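Local coordinates for protein blue-light-activated histidine kinase 2 (Erythrobacter litoralis HTCC2594, PDB 4R38) that senses blue light through a flavin-binding LOV domain, the part modelled here, and as a histidine kinase transfers phosphate from ATP to a protein histidine, at residues E46-Y51 and F101-L106; E75-A80 and E85-T90. One frame throughout, in Å; residues are numbered along the deposited sequence.

Contact 1. Residues E46-Y51 and F101-L106; sequences EQMTGY and FWNHLL. With RBF (riboflavin), chain E.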
ATOM      1  N   GLU A  46      -5.458   9.886   1.010  1.00 36.41           N
ATOM      2  CA  GLU A  46      -6.303  10.362   2.100  1.00 39.32           C
ATOM      3  C   GLU A  46      -7.776  10.322   1.709  1.00 41.94           C
ATOM      4  O   GLU A  46      -8.602   9.880   2.481  1.00 41.23           O
ATOM      5  CB  GLU A  46      -5.936  11.795   2.499  1.00 45.52           C
ATOM      6  CG  GLU A  46      -4.530  11.999   3.030  1.00 41.53           C
ATOM      7  CD  GLU A  46      -4.341  13.415   3.549  1.00 55.50           C
ATOM      8  OE1 GLU A  46      -4.605  14.375   2.786  1.00 55.06           O
ATOM      9  OE2 GLU A  46      -3.960  13.582   4.725  1.00 55.40           O
ATOM     10  N   GLN A  47      -8.095  10.771   0.493  1.00 42.16           N
ATOM     11  CA  GLN A  47      -9.490  10.848   0.077  1.00 45.70           C
ATOM     12  C   GLN A  47     -10.106   9.477  -0.138  1.00 45.04           C
ATOM     13  O   GLN A  47     -11.266   9.258   0.208  1.00 51.75           O
ATOM     14  CB  GLN A  47      -9.630  11.673  -1.205  1.00 47.08           C
ATOM     15  CG  GLN A  47      -9.319  13.148  -1.025  1.00 57.65           C
ATOM     16  CD  GLN A  47      -9.331  13.913  -2.346  1.00 71.92           C
ATOM     17  OE1 GLN A  47      -9.472  13.322  -3.420  1.00 76.98           O
ATOM     18  NE2 GLN A  47      -9.180  15.234  -2.268  1.00 74.54           N
ATOM     19  N   MET A  48      -9.339   8.551  -0.703  1.00 37.23           N
ATOM     20  CA  MET A  48      -9.814   7.181  -0.900  1.00 43.05           C
ATOM     21  C   MET A  48     -10.003   6.419   0.414  1.00 41.85           C
ATOM     22  O   MET A  48     -11.001   5.716   0.598  1.00 40.20           O
ATOM     23  CB  MET A  48      -8.845   6.399  -1.784  1.00 38.91           C
ATOM     24  CG  MET A  48      -9.238   4.919  -1.984  1.00 41.09           C
ATOM     25  SD  MET A  48      -7.973   3.996  -2.885  1.00 51.18           S
ATOM     26  CE  MET A  48      -6.770   3.779  -1.561  1.00 53.54           C
ATOM     27  N   THR A  49      -9.043   6.543   1.320  1.00 37.81           N
ATOM     28  CA  THR A  49      -9.061   5.732   2.536  1.00 41.71           C
ATOM     29  C   THR A  49      -9.762   6.385   3.720  1.00 45.86           C
ATOM     30  O   THR A  49     -10.159   5.684   4.652  1.00 43.70           O
ATOM     31  CB  THR A  49      -7.660   5.378   3.021  1.00 34.28           C
ATOM     32  OG1 THR A  49      -7.022   6.540   3.556  1.00 41.91           O
ATOM     33  CG2 THR A  49      -6.838   4.732   1.921  1.00 34.64           C
ATOM     34  N   GLY A  50      -9.885   7.709   3.714  1.00 47.53           N
ATOM     35  CA  GLY A  50     -10.466   8.411   4.849  1.00 49.09           C
ATOM     36  C   GLY A  50      -9.505   8.656   6.006  1.00 48.92           C
ATOM     37  O   GLY A  50      -9.902   9.237   7.014  1.00 53.53           O
ATOM     38  N   TYR A  51      -8.246   8.231   5.851  1.00 47.71           N
ATOM     39  CA  TYR A  51      -7.190   8.473   6.839  1.00 48.47           C
ATOM     40  C   TYR A  51      -6.356   9.708   6.520  1.00 52.30           C
ATOM     41  O   TYR A  51      -5.942   9.906   5.380  1.00 48.07           O
ATOM     42  CB  TYR A  51      -6.239   7.274   6.902  1.00 46.92           C
ATOM     43  CG  TYR A  51      -6.832   6.031   7.519  1.00 48.03           C
ATOM     44  CD1 TYR A  51      -6.791   5.828   8.897  1.00 46.63           C
ATOM     45  CD2 TYR A  51      -7.422   5.047   6.730  1.00 44.84           C
ATOM     46  CE1 TYR A  51      -7.325   4.692   9.465  1.00 51.10           C
ATOM     47  CE2 TYR A  51      -7.956   3.896   7.305  1.00 45.17           C
ATOM     48  CZ  TYR A  51      -7.907   3.737   8.663  1.00 51.66           C
ATOM     49  OH  TYR A  51      -8.436   2.595   9.211  1.00 47.56           O
ATOM     50  N   PHE A 101     -13.922  -1.995   0.549  1.00 43.11           N
ATOM     51  CA  PHE A 101     -13.783  -1.742  -0.882  1.00 44.89           C
ATOM     52  C   PHE A 101     -12.672  -2.576  -1.485  1.00 47.73           C
ATOM     53  O   PHE A 101     -11.759  -2.990  -0.785  1.00 42.11           O
ATOM     54  CB  PHE A 101     -13.522  -0.256  -1.144  1.00 44.74           C
ATOM     55  CG  PHE A 101     -12.144   0.228  -0.711  1.00 44.36           C
ATOM     56  CD1 PHE A 101     -11.141   0.429  -1.646  1.00 39.04           C
ATOM     57  CD2 PHE A 101     -11.868   0.483   0.630  1.00 45.34           C
ATOM     58  CE1 PHE A 101      -9.871   0.878  -1.263  1.00 41.66           C
ATOM     59  CE2 PHE A 101     -10.614   0.927   1.018  1.00 42.46           C
ATOM     60  CZ  PHE A 101      -9.614   1.137   0.071  1.00 41.19           C
ATOM     61  N   TRP A 102     -12.750  -2.815  -2.790  1.00 41.71           N
ATOM     62  CA  TRP A 102     -11.696  -3.506  -3.513  1.00 43.95           C
ATOM     63  C   TRP A 102     -10.609  -2.509  -3.949  1.00 42.61           C
ATOM     64  O   TRP A 102     -10.881  -1.468  -4.547  1.00 41.01           O
ATOM     65  CB  TRP A 102     -12.266  -4.284  -4.705  1.00 45.36           C
ATOM     66  CG  TRP A 102     -13.071  -5.496  -4.288  1.00 51.17           C
ATOM     67  CD1 TRP A 102     -14.436  -5.627  -4.306  1.00 59.51           C
ATOM     68  CD2 TRP A 102     -12.561  -6.733  -3.765  1.00 44.30           C
ATOM     69  NE1 TRP A 102     -14.801  -6.868  -3.841  1.00 54.03           N
ATOM     70  CE2 TRP A 102     -13.671  -7.569  -3.507  1.00 53.54           C
ATOM     71  CE3 TRP A 102     -11.275  -7.220  -3.511  1.00 44.85           C
ATOM     72  CZ2 TRP A 102     -13.530  -8.859  -2.995  1.00 51.11           C
ATOM     73  CZ3 TRP A 102     -11.137  -8.503  -3.000  1.00 52.63           C
ATOM     74  CH2 TRP A 102     -12.257  -9.309  -2.754  1.00 49.14           C
ATOM     75  N   ASN A 103      -9.373  -2.822  -3.593  1.00 39.32           N
ATOM     76  CA  ASN A 103      -8.246  -1.959  -3.873  1.00 40.70           C
ATOM     77  C   ASN A 103      -7.358  -2.698  -4.849  1.00 41.27           C
ATOM     78  O   ASN A 103      -6.831  -3.764  -4.534  1.00 39.61           O
ATOM     79  CB  ASN A 103      -7.504  -1.679  -2.566  1.00 35.95           C
ATOM     80  CG  ASN A 103      -6.317  -0.726  -2.727  1.00 37.63           C
ATOM     81  OD1 ASN A 103      -5.838  -0.415  -3.846  1.00 38.28           O
ATOM     82  ND2 ASN A 103      -5.838  -0.238  -1.607  1.00 38.63           N
ATOM     83  N   HIS A 104      -7.236  -2.154  -6.058  1.00 34.94           N
ATOM     84  CA  HIS A 104      -6.321  -2.696  -7.045  1.00 36.55           C
ATOM     85  C   HIS A 104      -4.998  -2.004  -6.817  1.00 37.97           C
ATOM     86  O   HIS A 104      -4.822  -0.840  -7.149  1.00 37.13           O
ATOM     87  CB  HIS A 104      -6.832  -2.434  -8.462  1.00 40.05           C
ATOM     88  CG  HIS A 104      -6.043  -3.127  -9.531  1.00 45.23           C
ATOM     89  ND1 HIS A 104      -6.627  -3.916 -10.497  1.00 57.11           N
ATOM     90  CD2 HIS A 104      -4.715  -3.124  -9.795  1.00 56.72           C
ATOM     91  CE1 HIS A 104      -5.689  -4.394 -11.296  1.00 60.92           C
ATOM     92  NE2 HIS A 104      -4.521  -3.928 -10.894  1.00 55.73           N
ATOM     93  N   LEU A 105      -4.074  -2.744  -6.228  1.00 36.27           N
ATOM     94  CA  LEU A 105      -2.787  -2.222  -5.829  1.00 35.58           C
ATOM     95  C   LEU A 105      -1.730  -2.644  -6.848  1.00 42.09           C
ATOM     96  O   LEU A 105      -1.677  -3.803  -7.258  1.00 44.12           O
ATOM     97  CB  LEU A 105      -2.451  -2.787  -4.439  1.00 37.96           C
ATOM     98  CG  LEU A 105      -1.107  -2.479  -3.789  1.00 37.69           C
ATOM     99  CD1 LEU A 105      -0.923  -1.010  -3.432  1.00 47.66           C
ATOM    100  CD2 LEU A 105      -0.967  -3.343  -2.525  1.00 42.42           C
ATOM    101  N   LEU A 106      -0.920  -1.692  -7.281  1.00 36.96           N
ATOM    102  CA  LEU A 106       0.247  -1.964  -8.107  1.00 32.26           C
ATOM    103  C   LEU A 106       1.430  -1.381  -7.386  1.00 40.02           C
ATOM    104  O   LEU A 106       1.456  -0.186  -7.117  1.00 42.20           O
ATOM    105  CB  LEU A 106       0.158  -1.291  -9.480  1.00 40.74           C
ATOM    106  CG  LEU A 106      -0.974  -1.754 -10.362  1.00 46.63           C
ATOM    107  CD1 LEU A 106      -2.211  -0.933 -10.073  1.00 58.49           C
ATOM    108  CD2 LEU A 106      -0.555  -1.593 -11.813  1.00 48.01           C
TER
HETATM  109  N1  RBF E 201      -1.817  -3.323   1.433  1.00 32.94           N
HETATM  110  C2  RBF E 201      -3.140  -3.013   1.424  1.00 32.43           C
HETATM  111  O2  RBF E 201      -3.941  -3.760   1.953  1.00 33.68           O
HETATM  112  N3  RBF E 201      -3.555  -1.865   0.810  1.00 36.72           N
HETATM  113  C4  RBF E 201      -2.686  -0.971   0.288  1.00 34.70           C
HETATM  114  O4  RBF E 201      -3.092   0.077  -0.264  1.00 33.47           O
HETATM  115  C4A RBF E 201      -1.293  -1.230   0.344  1.00 32.00           C
HETATM  116  N5  RBF E 201      -0.355  -0.362  -0.118  1.00 30.60           N
HETATM  117  C5A RBF E 201       0.954  -0.653  -0.028  1.00 29.86           C
HETATM  118  C6  RBF E 201       1.958   0.227  -0.521  1.00 31.93           C
HETATM  119  C7  RBF E 201       3.315  -0.069  -0.411  1.00 36.78           C
HETATM  120  C7M RBF E 201       4.310   0.969  -0.990  1.00 35.29           C
HETATM  121  C8  RBF E 201       3.707  -1.273   0.173  1.00 33.17           C
HETATM  122  C8M RBF E 201       5.163  -1.717   0.329  1.00 38.39           C
HETATM  123  C9  RBF E 201       2.758  -2.140   0.640  1.00 33.20           C
HETATM  124  C9A RBF E 201       1.361  -1.870   0.553  1.00 33.32           C
HETATM  125  N10 RBF E 201       0.441  -2.764   1.073  1.00 31.29           N
HETATM  126  C10 RBF E 201      -0.909  -2.462   0.969  1.00 30.46           C
HETATM  127  C1' RBF E 201       0.806  -4.074   1.615  1.00 32.03           C
HETATM  128  C2' RBF E 201       1.025  -4.171   3.121  1.00 29.30           C
HETATM  129  O2' RBF E 201       1.663  -3.031   3.532  1.00 33.78           O
HETATM  130  C3' RBF E 201       1.874  -5.403   3.419  1.00 33.86           C
HETATM  131  O3' RBF E 201       3.145  -5.252   2.852  1.00 34.84           O
HETATM  132  C4' RBF E 201       1.250  -6.675   2.851  1.00 33.84           C
HETATM  133  O4' RBF E 201      -0.024  -6.904   3.396  1.00 33.45           O
HETATM  134  C5' RBF E 201       2.136  -7.883   3.130  1.00 33.89           C
HETATM  135  O5' RBF E 201       2.334  -8.030   4.526  1.00 35.28           O
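Met48, on the last turn of helix 43-49, reaches strand 100-109 with its thioether: SD lies 4.0 Å from Phe101 CE1. The side chain leaves the helix with CG anti to the backbone N (chi1 177°), stays extended to the sulfur and turns only at chi3 (77°), which carries CE to 4.1 Å from Asn103 ND2. Across Phe101 the approach is oblique, the sulfur 5.1 Å from the ring centroid in a Met-aromatic contact. Phe101 also makes a cation-pi contact with Arg95, whose NH1 bonds to Met48 O.

Asn103 points its amide at the flavin. Asn103 ND2 has its main bond to Asn93 OD1 and adds a weak, bent one to riboflavin O4 (3.1 Å, 122° at the hydrogen). Two residues further along the strand, Leu105 lays both methyls against the isoalloxazine, CD1 3.4 Å from riboflavin N5 and CD2 3.6 Å from riboflavin C4A.

The helix closes at Gly50, which has positive phi, while Thr49 OG1 accepts from Tyr51 N at 3.1 Å in an ST turn. Asparagine at O4 and leucine over the ring belong to the flavin pocket of a LOV domain, a PAS fold.

Contact 2. Residues E75-A80 and E85-T90; sequences ERLAKA and EEVEET. With RBF (riboflavin), chain E.
The guanidinium of Arg76 presents NE and NH2 to the two carboxylate oxygens of Glu89. Arg76 NE meets Glu89 OE2 at 2.7 Å and Arg76 NH2 meets Glu89 OE1 at 2.9 Å, a two-bond salt bridge in which both acceptors lie close to the guanidinium plane. The carboxylate is turned 46° against that plane, and NE comes to OE2 from above the carboxylate. Glu89 reaches this position by folding back at chi2 (-69°), and Arg76 bends at chi3.

The aliphatic part of Glu89 packs on Leu77, next along the helix, whose CD2 sits 3.7 Å from Glu89 CG and 3.8 Å from Val87 CG1. The other methyl of Leu77, CD1, faces riboflavin C1', so one side chain bridges strand and cofactor. Ala78 turns to the ribityl tail instead, its CB 3.8 Å from riboflavin C5'.

Ala80 closes the series. Its methyl packs tightly on Val87, CB to CB 3.5 Å, and its carbonyl O accepts from Glu85 N at 2.9 Å in a nearly straight bond that ties the helix to the chain leading into the strand.

The axes of 75-80 and 87-90 pass 8.7 Å apart and run nearly antiparallel. This is a tight helix-to-strand connection of the PAS fold: helix 71-82 packs beside edge strand 87-94, with the riboflavin tail along its inner side.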
ATOM      1  N   GLU A  75       0.042 -12.779   0.997  1.00 33.54           N
ATOM      2  CA  GLU A  75       1.354 -13.433   0.865  1.00 37.21           C
ATOM      3  C   GLU A  75       2.044 -13.148  -0.489  1.00 41.57           C
ATOM      4  O   GLU A  75       3.269 -13.047  -0.556  1.00 41.61           O
ATOM      5  CB  GLU A  75       1.259 -14.936   1.170  1.00 39.21           C
ATOM      6  CG  GLU A  75       2.530 -15.742   0.911  1.00 47.28           C
ATOM      7  CD  GLU A  75       3.820 -15.117   1.486  1.00 53.71           C
ATOM      8  OE1 GLU A  75       3.788 -14.336   2.482  1.00 45.20           O
ATOM      9  OE2 GLU A  75       4.889 -15.432   0.927  1.00 50.06           O
ATOM     10  N   ARG A  76       1.273 -12.978  -1.560  1.00 36.68           N
ATOM     11  CA  ARG A  76       1.878 -12.560  -2.838  1.00 36.12           C
ATOM     12  C   ARG A  76       2.558 -11.186  -2.720  1.00 39.56           C
ATOM     13  O   ARG A  76       3.670 -10.972  -3.216  1.00 42.18           O
ATOM     14  CB  ARG A  76       0.821 -12.621  -3.938  1.00 41.35           C
ATOM     15  CG  ARG A  76       0.495 -14.073  -4.292  1.00 45.50           C
ATOM     16  CD  ARG A  76      -0.295 -14.239  -5.575  1.00 50.51           C
ATOM     17  NE  ARG A  76      -1.623 -13.639  -5.485  1.00 51.96           N
ATOM     18  CZ  ARG A  76      -2.709 -14.239  -5.008  1.00 54.32           C
ATOM     19  NH1 ARG A  76      -2.659 -15.481  -4.539  1.00 56.36           N
ATOM     20  NH2 ARG A  76      -3.857 -13.578  -4.984  1.00 55.95           N
ATOM     21  N   LEU A  77       1.883 -10.257  -2.052  1.00 34.63           N
ATOM     22  CA  LEU A  77       2.431  -8.973  -1.736  1.00 36.03           C
ATOM     23  C   LEU A  77       3.690  -9.061  -0.881  1.00 36.78           C
ATOM     24  O   LEU A  77       4.681  -8.444  -1.192  1.00 38.73           O
ATOM     25  CB  LEU A  77       1.398  -8.103  -1.042  1.00 34.07           C
ATOM     26  CG  LEU A  77       0.130  -7.708  -1.820  1.00 34.40           C
ATOM     27  CD1 LEU A  77      -0.775  -6.814  -0.965  1.00 35.72           C
ATOM     28  CD2 LEU A  77       0.435  -7.036  -3.102  1.00 37.44           C
ATOM     29  N   ALA A  78       3.631  -9.796   0.225  1.00 33.61           N
ATOM     30  CA  ALA A  78       4.812  -9.930   1.069  1.00 35.26           C
ATOM     31  C   ALA A  78       5.976 -10.542   0.307  1.00 37.66           C
ATOM     32  O   ALA A  78       7.116 -10.129   0.480  1.00 36.89           O
ATOM     33  CB  ALA A  78       4.490 -10.778   2.302  1.00 37.71           C
ATOM     34  N   LYS A  79       5.703 -11.557  -0.501  1.00 36.26           N
ATOM     35  CA  LYS A  79       6.761 -12.220  -1.264  1.00 40.22           C
ATOM     36  C   LYS A  79       7.437 -11.241  -2.225  1.00 44.05           C
ATOM     37  O   LYS A  79       8.672 -11.188  -2.337  1.00 40.13           O
ATOM     38  CB  LYS A  79       6.172 -13.395  -2.048  1.00 44.18           C
ATOM     39  CG  LYS A  79       7.213 -14.324  -2.656  1.00 59.68           C
ATOM     40  CD  LYS A  79       6.561 -15.475  -3.414  1.00 71.82           C
ATOM     41  CE  LYS A  79       7.602 -16.367  -4.079  1.00 85.24           C
ATOM     42  NZ  LYS A  79       8.589 -16.926  -3.106  1.00 88.60           N
ATOM     43  N   ALA A  80       6.634 -10.440  -2.915  1.00 44.18           N
ATOM     44  CA  ALA A  80       7.179  -9.421  -3.799  1.00 42.06           C
ATOM     45  C   ALA A  80       8.099  -8.456  -3.029  1.00 37.51           C
ATOM     46  O   ALA A  80       9.181  -8.129  -3.484  1.00 37.62           O
ATOM     47  CB  ALA A  80       6.051  -8.672  -4.470  1.00 40.37           C
ATOM     48  N   GLU A  85      10.423  -7.224  -5.941  1.00 40.60           N
ATOM     49  CA  GLU A  85       9.746  -7.451  -7.231  1.00 37.32           C
ATOM     50  C   GLU A  85       8.500  -6.587  -7.388  1.00 39.52           C
ATOM     51  O   GLU A  85       7.860  -6.204  -6.410  1.00 39.53           O
ATOM     52  CB  GLU A  85       9.289  -8.904  -7.357  1.00 48.61           C
ATOM     53  CG  GLU A  85      10.376  -9.961  -7.417  1.00 58.00           C
ATOM     54  CD  GLU A  85       9.801 -11.385  -7.446  1.00 69.98           C
ATOM     55  OE1 GLU A  85       8.594 -11.571  -7.141  1.00 67.90           O
ATOM     56  OE2 GLU A  85      10.565 -12.323  -7.769  1.00 75.68           O
ATOM     57  N   GLU A  86       8.149  -6.282  -8.637  1.00 38.92           N
ATOM     58  CA  GLU A  86       6.891  -5.610  -8.904  1.00 39.28           C
ATOM     59  C   GLU A  86       5.760  -6.599  -8.659  1.00 39.01           C
ATOM     60  O   GLU A  86       5.927  -7.798  -8.873  1.00 43.57           O
ATOM     61  CB  GLU A  86       6.822  -5.136 -10.373  1.00 42.53           C
ATOM     62  CG  GLU A  86       7.881  -4.166 -10.809  1.00 56.35           C
ATOM     63  CD  GLU A  86       7.684  -3.753 -12.268  1.00 67.05           C
ATOM     64  OE1 GLU A  86       6.936  -4.462 -12.982  1.00 71.19           O
ATOM     65  OE2 GLU A  86       8.256  -2.722 -12.691  1.00 75.53           O
ATOM     66  N   VAL A  87       4.608  -6.103  -8.225  1.00 36.25           N
ATOM     67  CA  VAL A  87       3.453  -6.946  -8.048  1.00 38.60           C
ATOM     68  C   VAL A  87       2.160  -6.157  -8.222  1.00 36.79           C
ATOM     69  O   VAL A  87       2.104  -4.960  -7.959  1.00 39.07           O
ATOM     70  CB  VAL A  87       3.470  -7.586  -6.623  1.00 40.47           C
ATOM     71  CG1 VAL A  87       3.307  -6.516  -5.554  1.00 42.64           C
ATOM     72  CG2 VAL A  87       2.423  -8.668  -6.483  1.00 43.87           C
ATOM     73  N   GLU A  88       1.127  -6.860  -8.663  1.00 38.97           N
ATOM     74  CA  GLU A  88      -0.194  -6.292  -8.835  1.00 44.02           C
ATOM     75  C   GLU A  88      -1.203  -7.285  -8.227  1.00 42.08           C
ATOM     76  O   GLU A  88      -1.140  -8.473  -8.514  1.00 42.84           O
ATOM     77  CB  GLU A  88      -0.397  -6.057 -10.338  1.00 44.94           C
ATOM     78  CG  GLU A  88      -1.739  -5.540 -10.763  1.00 52.10           C
ATOM     79  CD  GLU A  88      -1.700  -5.026 -12.206  1.00 56.73           C
ATOM     80  OE1 GLU A  88      -0.808  -5.450 -12.974  1.00 63.74           O
ATOM     81  OE2 GLU A  88      -2.551  -4.194 -12.566  1.00 57.17           O
ATOM     82  N   GLU A  89      -2.091  -6.800  -7.353  1.00 43.22           N
ATOM     83  CA  GLU A  89      -3.105  -7.612  -6.674  1.00 46.79           C
ATOM     84  C   GLU A  89      -4.339  -6.761  -6.396  1.00 43.56           C
ATOM     85  O   GLU A  89      -4.220  -5.582  -6.068  1.00 42.61           O
ATOM     86  CB  GLU A  89      -2.609  -8.130  -5.310  1.00 55.37           C
ATOM     87  CG  GLU A  89      -1.508  -9.169  -5.347  1.00 56.14           C
ATOM     88  CD  GLU A  89      -1.972 -10.506  -5.891  1.00 59.05           C
ATOM     89  OE1 GLU A  89      -3.167 -10.852  -5.716  1.00 49.45           O
ATOM     90  OE2 GLU A  89      -1.129 -11.209  -6.494  1.00 66.42           O
ATOM     91  N   THR A  90      -5.521  -7.371  -6.493  1.00 38.55           N
ATOM     92  CA  THR A  90      -6.747  -6.742  -6.018  1.00 38.08           C
ATOM     93  C   THR A  90      -7.098  -7.308  -4.640  1.00 43.26           C
ATOM     94  O   THR A  90      -7.335  -8.500  -4.503  1.00 43.41           O
ATOM     95  CB  THR A  90      -7.885  -6.969  -7.005  1.00 43.21           C
ATOM     96  OG1 THR A  90      -7.484  -6.469  -8.291  1.00 43.04           O
ATOM     97  CG2 THR A  90      -9.152  -6.252  -6.554  1.00 52.20           C
TER
HETATM   98  N1  RBF E 201      -1.817  -3.323   1.433  1.00 32.94           N
HETATM   99  C2  RBF E 201      -3.140  -3.013   1.424  1.00 32.43           C
HETATM  100  O2  RBF E 201      -3.941  -3.760   1.953  1.00 33.68           O
HETATM  101  N3  RBF E 201      -3.555  -1.865   0.810  1.00 36.72           N
HETATM  102  C4  RBF E 201      -2.686  -0.971   0.288  1.00 34.70           C
HETATM  103  O4  RBF E 201      -3.092   0.077  -0.264  1.00 33.47           O
HETATM  104  C4A RBF E 201      -1.293  -1.230   0.344  1.00 32.00           C
HETATM  105  N5  RBF E 201      -0.355  -0.362  -0.118  1.00 30.60           N
HETATM  106  C5A RBF E 201       0.954  -0.653  -0.028  1.00 29.86           C
HETATM  107  C6  RBF E 201       1.958   0.227  -0.521  1.00 31.93           C
HETATM  108  C7  RBF E 201       3.315  -0.069  -0.411  1.00 36.78           C
HETATM  109  C7M RBF E 201       4.310   0.969  -0.990  1.00 35.29           C
HETATM  110  C8  RBF E 201       3.707  -1.273   0.173  1.00 33.17           C
HETATM  111  C8M RBF E 201       5.163  -1.717   0.329  1.00 38.39           C
HETATM  112  C9  RBF E 201       2.758  -2.140   0.640  1.00 33.20           C
HETATM  113  C9A RBF E 201       1.361  -1.870   0.553  1.00 33.32           C
HETATM  114  N10 RBF E 201       0.441  -2.764   1.073  1.00 31.29           N
HETATM  115  C10 RBF E 201      -0.909  -2.462   0.969  1.00 30.46           C
HETATM  116  C1' RBF E 201       0.806  -4.074   1.615  1.00 32.03           C
HETATM  117  C2' RBF E 201       1.025  -4.171   3.121  1.00 29.30           C
HETATM  118  O2' RBF E 201       1.663  -3.031   3.532  1.00 33.78           O
HETATM  119  C3' RBF E 201       1.874  -5.403   3.419  1.00 33.86           C
HETATM  120  O3' RBF E 201       3.145  -5.252   2.852  1.00 34.84           O
HETATM  121  C4' RBF E 201       1.250  -6.675   2.851  1.00 33.84           C
HETATM  122  O4' RBF E 201      -0.024  -6.904   3.396  1.00 33.45           O
HETATM  123  C5' RBF E 201       2.136  -7.883   3.130  1.00 33.89           C
HETATM  124  O5' RBF E 201       2.334  -8.030   4.526  1.00 35.28           O

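Contacts 1 and 2 lie with their centres 16 Å apart in one LOV domain, and both touch the riboflavin. Both segments of contact 2 fall in the stretch of chain between the two segments of contact 1: helix 43-49, helix 71-82, strand 87-94, then strand 100-109. The last two are antiparallel neighbours in the five-stranded sheet, 87-94 at its edge, and they join the contacts directly through Leu105 N to Glu89 O and His104 NE2 to Glu88 OE2, both probable hydrogen bonds. In contact 1 the strand segment meets the flavin at its ring system; in contact 2 the helix segment meets it mainly at the ribityl chain. Sheet and helix 71-82 thus approach the light-sensing chromophore from different parts of the fold.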